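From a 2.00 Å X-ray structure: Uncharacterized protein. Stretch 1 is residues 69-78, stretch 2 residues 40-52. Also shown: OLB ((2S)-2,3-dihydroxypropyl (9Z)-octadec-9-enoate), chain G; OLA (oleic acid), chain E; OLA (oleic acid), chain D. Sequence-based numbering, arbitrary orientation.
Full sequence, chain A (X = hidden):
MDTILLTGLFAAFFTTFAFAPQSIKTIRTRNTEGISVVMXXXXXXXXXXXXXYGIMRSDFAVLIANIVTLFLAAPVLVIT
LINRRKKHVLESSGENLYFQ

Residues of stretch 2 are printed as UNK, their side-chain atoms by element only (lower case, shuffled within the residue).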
# COMPACT_ATOMS: atom_id res chain seq x y z
N THR A 69 -2.49 -8.83 1.21
CA THR A 69 -3.15 -7.53 1.30
C THR A 69 -4.67 -7.71 1.24
O THR A 69 -5.41 -7.07 1.99
CB THR A 69 -2.70 -6.57 0.18
OG1 THR A 69 -1.29 -6.33 0.30
CG2 THR A 69 -3.44 -5.25 0.28
N LEU A 70 -5.12 -8.58 0.34
CA LEU A 70 -6.54 -8.86 0.19
C LEU A 70 -7.13 -9.44 1.47
O LEU A 70 -8.23 -9.07 1.88
CB LEU A 70 -6.77 -9.83 -0.98
CG LEU A 70 -8.21 -10.26 -1.23
CD1 LEU A 70 -9.09 -9.07 -1.60
CD2 LEU A 70 -8.27 -11.33 -2.32
N PHE A 71 -6.40 -10.36 2.10
CA PHE A 71 -6.86 -11.00 3.33
C PHE A 71 -6.84 -10.04 4.52
O PHE A 71 -7.42 -10.33 5.57
CB PHE A 71 -6.00 -12.22 3.65
CG PHE A 71 -6.49 -13.49 3.01
CD1 PHE A 71 -6.21 -13.78 1.68
CD2 PHE A 71 -7.24 -14.40 3.74
CE1 PHE A 71 -6.67 -14.94 1.10
CE2 PHE A 71 -7.70 -15.57 3.16
CZ PHE A 71 -7.41 -15.84 1.84
N LEU A 72 -6.18 -8.90 4.35
CA LEU A 72 -6.14 -7.88 5.40
C LEU A 72 -7.13 -6.76 5.12
O LEU A 72 -7.78 -6.25 6.04
CB LEU A 72 -4.72 -7.31 5.53
CG LEU A 72 -3.69 -8.18 6.25
CD1 LEU A 72 -2.32 -7.53 6.23
CD2 LEU A 72 -4.15 -8.46 7.67
N ALA A 73 -7.26 -6.39 3.85
CA ALA A 73 -8.10 -5.25 3.46
C ALA A 73 -9.58 -5.61 3.40
O ALA A 73 -10.43 -4.82 3.82
CB ALA A 73 -7.63 -4.70 2.12
N ALA A 74 -9.89 -6.78 2.87
CA ALA A 74 -11.28 -7.21 2.72
C ALA A 74 -12.04 -7.30 4.05
O ALA A 74 -13.17 -6.82 4.14
CB ALA A 74 -11.36 -8.54 1.97
N PRO A 75 -11.44 -7.91 5.09
CA PRO A 75 -12.16 -7.93 6.37
C PRO A 75 -12.38 -6.53 6.94
O PRO A 75 -13.40 -6.29 7.59
CB PRO A 75 -11.23 -8.74 7.29
CG PRO A 75 -10.46 -9.60 6.36
CD PRO A 75 -10.22 -8.74 5.16
N VAL A 76 -11.44 -5.62 6.71
CA VAL A 76 -11.57 -4.24 7.17
C VAL A 76 -12.78 -3.56 6.53
O VAL A 76 -13.56 -2.89 7.21
CB VAL A 76 -10.30 -3.42 6.86
CG1 VAL A 76 -10.55 -1.93 7.10
CG2 VAL A 76 -9.14 -3.91 7.71
N LEU A 77 -12.95 -3.75 5.22
CA LEU A 77 -14.10 -3.18 4.52
C LEU A 77 -15.40 -3.81 4.99
O LEU A 77 -16.41 -3.12 5.16
CB LEU A 77 -13.95 -3.36 3.00
CG LEU A 77 -15.10 -2.81 2.15
CD1 LEU A 77 -15.39 -1.35 2.50
CD2 LEU A 77 -14.80 -2.94 0.67
N VAL A 78 -15.38 -5.12 5.22
CA VAL A 78 -16.55 -5.84 5.72
C VAL A 78 -17.04 -5.26 7.04
O VAL A 78 -18.22 -4.94 7.19
CB VAL A 78 -16.26 -7.35 5.91
CG1 VAL A 78 -17.34 -7.99 6.77
CG2 VAL A 78 -16.16 -8.05 4.57
N UNK A 40 -11.45 2.18 0.08
CA UNK A 40 -11.14 0.76 0.21
C UNK A 40 -11.64 -0.05 -0.98
O UNK A 40 -11.01 -1.03 -1.38
c UNK A 40 -8.76 -0.15 4.60
c UNK A 40 -10.69 0.07 2.61
c UNK A 40 -10.05 -1.14 2.85
c UNK A 40 -9.38 1.07 4.37
o UNK A 40 -7.81 -0.25 5.59
c UNK A 40 -10.33 1.17 3.38
c UNK A 40 -11.72 0.20 1.51
c UNK A 40 -9.09 -1.25 3.84
N UNK A 41 -12.77 0.36 -1.55
CA UNK A 41 -13.29 -0.29 -2.75
C UNK A 41 -12.34 -0.03 -3.93
O UNK A 41 -12.04 -0.93 -4.71
c UNK A 41 -15.70 -0.26 -2.03
c UNK A 41 -14.71 0.20 -3.10
c UNK A 41 -15.14 -0.32 -4.46
c UNK A 41 -17.13 0.16 -2.30
N UNK A 42 -11.87 1.21 -4.04
CA UNK A 42 -10.87 1.56 -5.04
C UNK A 42 -9.59 0.75 -4.82
O UNK A 42 -9.00 0.23 -5.77
c UNK A 42 -10.55 3.05 -5.00
c UNK A 42 -11.56 3.94 -5.70
s UNK A 42 -10.99 5.65 -5.76
c UNK A 42 -9.37 5.43 -6.49
N UNK A 43 -9.17 0.66 -3.56
CA UNK A 43 -7.96 -0.06 -3.19
C UNK A 43 -8.06 -1.54 -3.54
O UNK A 43 -7.15 -2.11 -4.12
c UNK A 43 -5.24 -2.19 0.04
c UNK A 43 -5.18 -0.02 -1.65
c UNK A 43 -6.41 -1.61 -0.38
c UNK A 43 -3.99 -0.60 -1.23
c UNK A 43 -6.40 -0.52 -1.24
c UNK A 43 -4.03 -1.69 -0.38
c UNK A 43 -7.68 0.12 -1.69
N UNK A 44 -9.19 -2.15 -3.17
CA UNK A 44 -9.41 -3.57 -3.43
C UNK A 44 -9.53 -3.85 -4.92
O UNK A 44 -9.09 -4.91 -5.39
c UNK A 44 -9.50 -5.41 -0.96
c UNK A 44 -11.84 -4.61 -0.56
c UNK A 44 -10.50 -4.29 -1.20
c UNK A 44 -10.67 -4.05 -2.70
N UNK A 45 -10.11 -2.91 -5.66
CA UNK A 45 -10.20 -3.03 -7.11
C UNK A 45 -8.80 -3.15 -7.72
O UNK A 45 -8.57 -3.97 -8.61
o UNK A 45 -12.28 -1.79 -7.26
c UNK A 45 -10.93 -1.82 -7.74
c UNK A 45 -10.94 -1.92 -9.25
N UNK A 46 -7.88 -2.34 -7.21
CA UNK A 46 -6.50 -2.38 -7.66
C UNK A 46 -5.79 -3.65 -7.22
O UNK A 46 -5.01 -4.22 -7.99
N UNK A 47 -6.06 -4.08 -5.99
CA UNK A 47 -5.45 -5.30 -5.45
C UNK A 47 -5.81 -6.51 -6.30
O UNK A 47 -4.95 -7.32 -6.64
c UNK A 47 -5.46 -6.93 -3.53
c UNK A 47 -5.28 -4.48 -3.08
c UNK A 47 -5.88 -5.54 -3.99
N UNK A 48 -7.09 -6.63 -6.63
CA UNK A 48 -7.57 -7.70 -7.50
C UNK A 48 -6.87 -7.64 -8.86
O UNK A 48 -6.46 -8.67 -9.40
c UNK A 48 -9.56 -8.64 -8.74
c UNK A 48 -9.52 -9.17 -5.72
c UNK A 48 -9.10 -7.62 -7.70
c UNK A 48 -9.83 -7.85 -6.38
N UNK A 49 -6.71 -6.43 -9.38
CA UNK A 49 -6.06 -6.24 -10.67
C UNK A 49 -4.58 -6.60 -10.62
O UNK A 49 -4.03 -7.12 -11.59
o UNK A 49 -7.60 -4.45 -11.28
c UNK A 49 -6.23 -4.79 -11.14
N UNK A 50 -3.93 -6.33 -9.49
CA UNK A 50 -2.54 -6.74 -9.29
C UNK A 50 -2.41 -8.25 -9.31
O UNK A 50 -1.45 -8.80 -9.85
c UNK A 50 0.67 -2.08 -9.08
c UNK A 50 -1.98 -6.20 -7.97
c UNK A 50 -0.30 -2.89 -8.50
c UNK A 50 0.51 -4.84 -9.67
c UNK A 50 -2.00 -3.72 -7.32
c UNK A 50 1.47 -4.03 -10.25
c UNK A 50 -0.40 -4.27 -8.78
c UNK A 50 1.54 -2.66 -9.96
c UNK A 50 -1.49 -4.78 -8.01
n UNK A 50 -1.29 -2.58 -7.60
N UNK A 51 -3.38 -8.93 -8.71
CA UNK A 51 -3.40 -10.39 -8.68
C UNK A 51 -3.51 -10.95 -10.09
O UNK A 51 -2.79 -11.88 -10.45
c UNK A 51 -4.67 -12.43 -7.92
c UNK A 51 -5.45 -11.00 -5.41
c UNK A 51 -4.56 -10.92 -7.81
c UNK A 51 -4.36 -10.51 -6.35
N UNK A 52 -4.40 -10.38 -10.89
CA UNK A 52 -4.52 -10.75 -12.29
C UNK A 52 -3.21 -10.47 -13.02
O UNK A 52 -2.74 -11.27 -13.83
c UNK A 52 -5.66 -10.00 -12.96
C1 OLB G . 0.14 -3.55 -3.03
C2 OLB G . 0.20 -3.13 -1.57
C3 OLB G . -0.69 -1.92 -1.40
C4 OLB G . 0.05 -0.82 -0.66
C5 OLB G . -0.38 0.53 -1.20
O19 OLB G . -0.85 -3.31 -3.68
O20 OLB G . 1.23 -4.20 -3.61
C21 OLB G . 1.29 -4.06 -5.01
C22 OLB G . 2.65 -4.50 -5.50
O23 OLB G . 2.52 -5.75 -6.13
C24 OLB G . 3.18 -3.49 -6.49
O25 OLB G . 4.01 -2.58 -5.82
C6 OLB G . 0.37 1.68 -0.55
C7 OLB G . -0.02 1.81 0.91
C8 OLB G . -0.73 3.12 1.23
C9 OLB G . 0.24 4.20 1.66
C10 OLB G . 0.64 4.38 2.94
C11 OLB G . 0.11 3.52 4.06
C12 OLB G . -1.18 4.10 4.62
C13 OLB G . -2.17 2.95 4.74
C14 OLB G . -3.60 3.44 4.67
C15 OLB G . -4.50 2.24 4.72
C16 OLB G . -4.20 1.35 3.53
C17 OLB G . -4.22 -0.10 3.95
C18 OLB G . -3.14 -0.83 3.18
C1 OLA E . -0.72 -19.25 -10.07
O1 OLA E . -1.48 -19.84 -10.88
O2 OLA E . 0.38 -18.78 -10.47
C2 OLA E . -1.13 -19.10 -8.62
C3 OLA E . -2.10 -17.95 -8.50
C4 OLA E . -3.30 -18.36 -7.67
C5 OLA E . -4.46 -17.45 -8.02
C6 OLA E . -5.40 -17.31 -6.84
C7 OLA E . -6.39 -16.21 -7.12
C8 OLA E . -7.33 -16.05 -5.94
C9 OLA E . -6.77 -15.02 -4.99
C10 OLA E . -7.32 -14.83 -3.77
C11 OLA E . -8.52 -15.65 -3.34
C12 OLA E . -8.88 -15.28 -1.91
C13 OLA E . -9.99 -16.18 -1.41
C14 OLA E . -11.03 -15.34 -0.69
C15 OLA E . -10.36 -14.48 0.36
C16 OLA E . -11.32 -13.39 0.80
C17 OLA E . -10.61 -12.42 1.71
C18 OLA E . -10.52 -13.01 3.10
C1 OLA D . -14.70 -10.12 10.47
O1 OLA D . -15.64 -9.67 11.17
O2 OLA D . -14.27 -9.46 9.49
C2 OLA D . -14.08 -11.46 10.80
C3 OLA D . -13.24 -11.92 9.63
C4 OLA D . -14.08 -12.77 8.71
C5 OLA D . -13.40 -12.86 7.35
C6 OLA D . -14.45 -12.71 6.27
C7 OLA D . -13.87 -11.94 5.11
C8 OLA D . -14.91 -11.80 4.01
C9 OLA D . -15.05 -13.12 3.28
C10 OLA D . -15.40 -13.14 1.98
C11 OLA D . -15.65 -11.84 1.24
C12 OLA D . -15.82 -12.14 -0.24
C13 OLA D . -14.46 -12.36 -0.87
C14 OLA D . -14.61 -13.09 -2.18
C15 OLA D . -13.24 -13.32 -2.79
C16 OLA D . -13.38 -14.02 -4.13
C17 OLA D . -12.14 -13.76 -4.95
C18 OLA D . -12.13 -14.66 -6.16

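Position 40 has one carbon leading to a six-carbon ring that bears one oxygen. The ring lies obliquely beside Val76 CG1, Leu77 CB and the Ala73 carbonyl. A ring with a terminal oxygen makes this Tyr40. Its OH is 3.6 Å from Val76 CG1, a packing contact.

Position 41 has four carbons, forked at the first, with one arm two carbons long. It meets stretch 1 at Leu77. This pattern is Ile41. Its CG1 is 3.9 Å from Leu77 CD2, and the residue lies on the surface.

Position 42 is an unbranched chain of two carbons, a sulfur and a carbon. It reaches nothing on stretch 1. The thioether identifies Met42.

Position 43 has one carbon and a six-carbon ring without oxygen. It touches Thr69 and Ala73. The plain ring is Phe43. Its CE2 is 3.6 Å from Thr69 CG2. Ala73 CB lies at the ring edge, as does C3 of the OLB lipid.

Position 44 has four carbons, forked at the second. It touches Leu70, Ala73, Ala74 and Leu77. The late fork gives Leu44. CA-to-CB points sideways, but the end of the side chain comes nearer and fills a hole among those four residues. Its CD1 is 3.6 Å from Leu77 CD2, and its CD2 is 3.7 Å from Ala73 CB.

Position 45 has one carbon carrying an oxygen and a carbon. It is out of reach of stretch 1. This is Thr45. Its OG1 donates a hydrogen bond to Ile41 O at 2.7 Å, one turn back.

Position 46 has no side-chain atoms, so it is Gly46. It makes no contact with stretch 1.

Position 47 has three carbons, one carrying the other two. It touches Thr69 and Leu70. The fork without a longer arm is Val47. Its CG2 is 3.9 Å from Thr69 CG2.

Position 48 again has four carbons forked at the first, one arm longer. It touches Leu70. This is Ile48, with CD1 4.1 Å from Leu70 CD1.

Position 49 has one carbon and one oxygen and is far from stretch 1. This is Ser49. Its OG donates to Thr45 O at 2.9 Å.

Position 50 has one carbon leading to fused five- and six-membered rings that hold eight carbons and one nitrogen. It does not reach stretch 1. The rings identify Trp50, with OLB C24 over one face.

Position 51 has four carbons, forked at the first, one arm longer. It touches Leu70. This is Ile51, with CD1 4.2 Å from Leu70 CD2.

Position 52 has a single carbon and no contact with stretch 1. This is Ala52.

The two helices run roughly antiparallel, at 154°, with axes 10.3 Å apart at closest approach. No hydrogen bond crosses between them, so the contact rests on apolar packing. Leu44 and Leu70 interlock as reciprocal knobs: Leu70 sits among Leu44, Val47, Ile48 and Ile51. Small Ala73 gives Leu44, Tyr40 and Phe43 room to approach. Together the stretches bury 540 Å².

Stretch 2, residues 40-52: YIMFLTGVISWIA
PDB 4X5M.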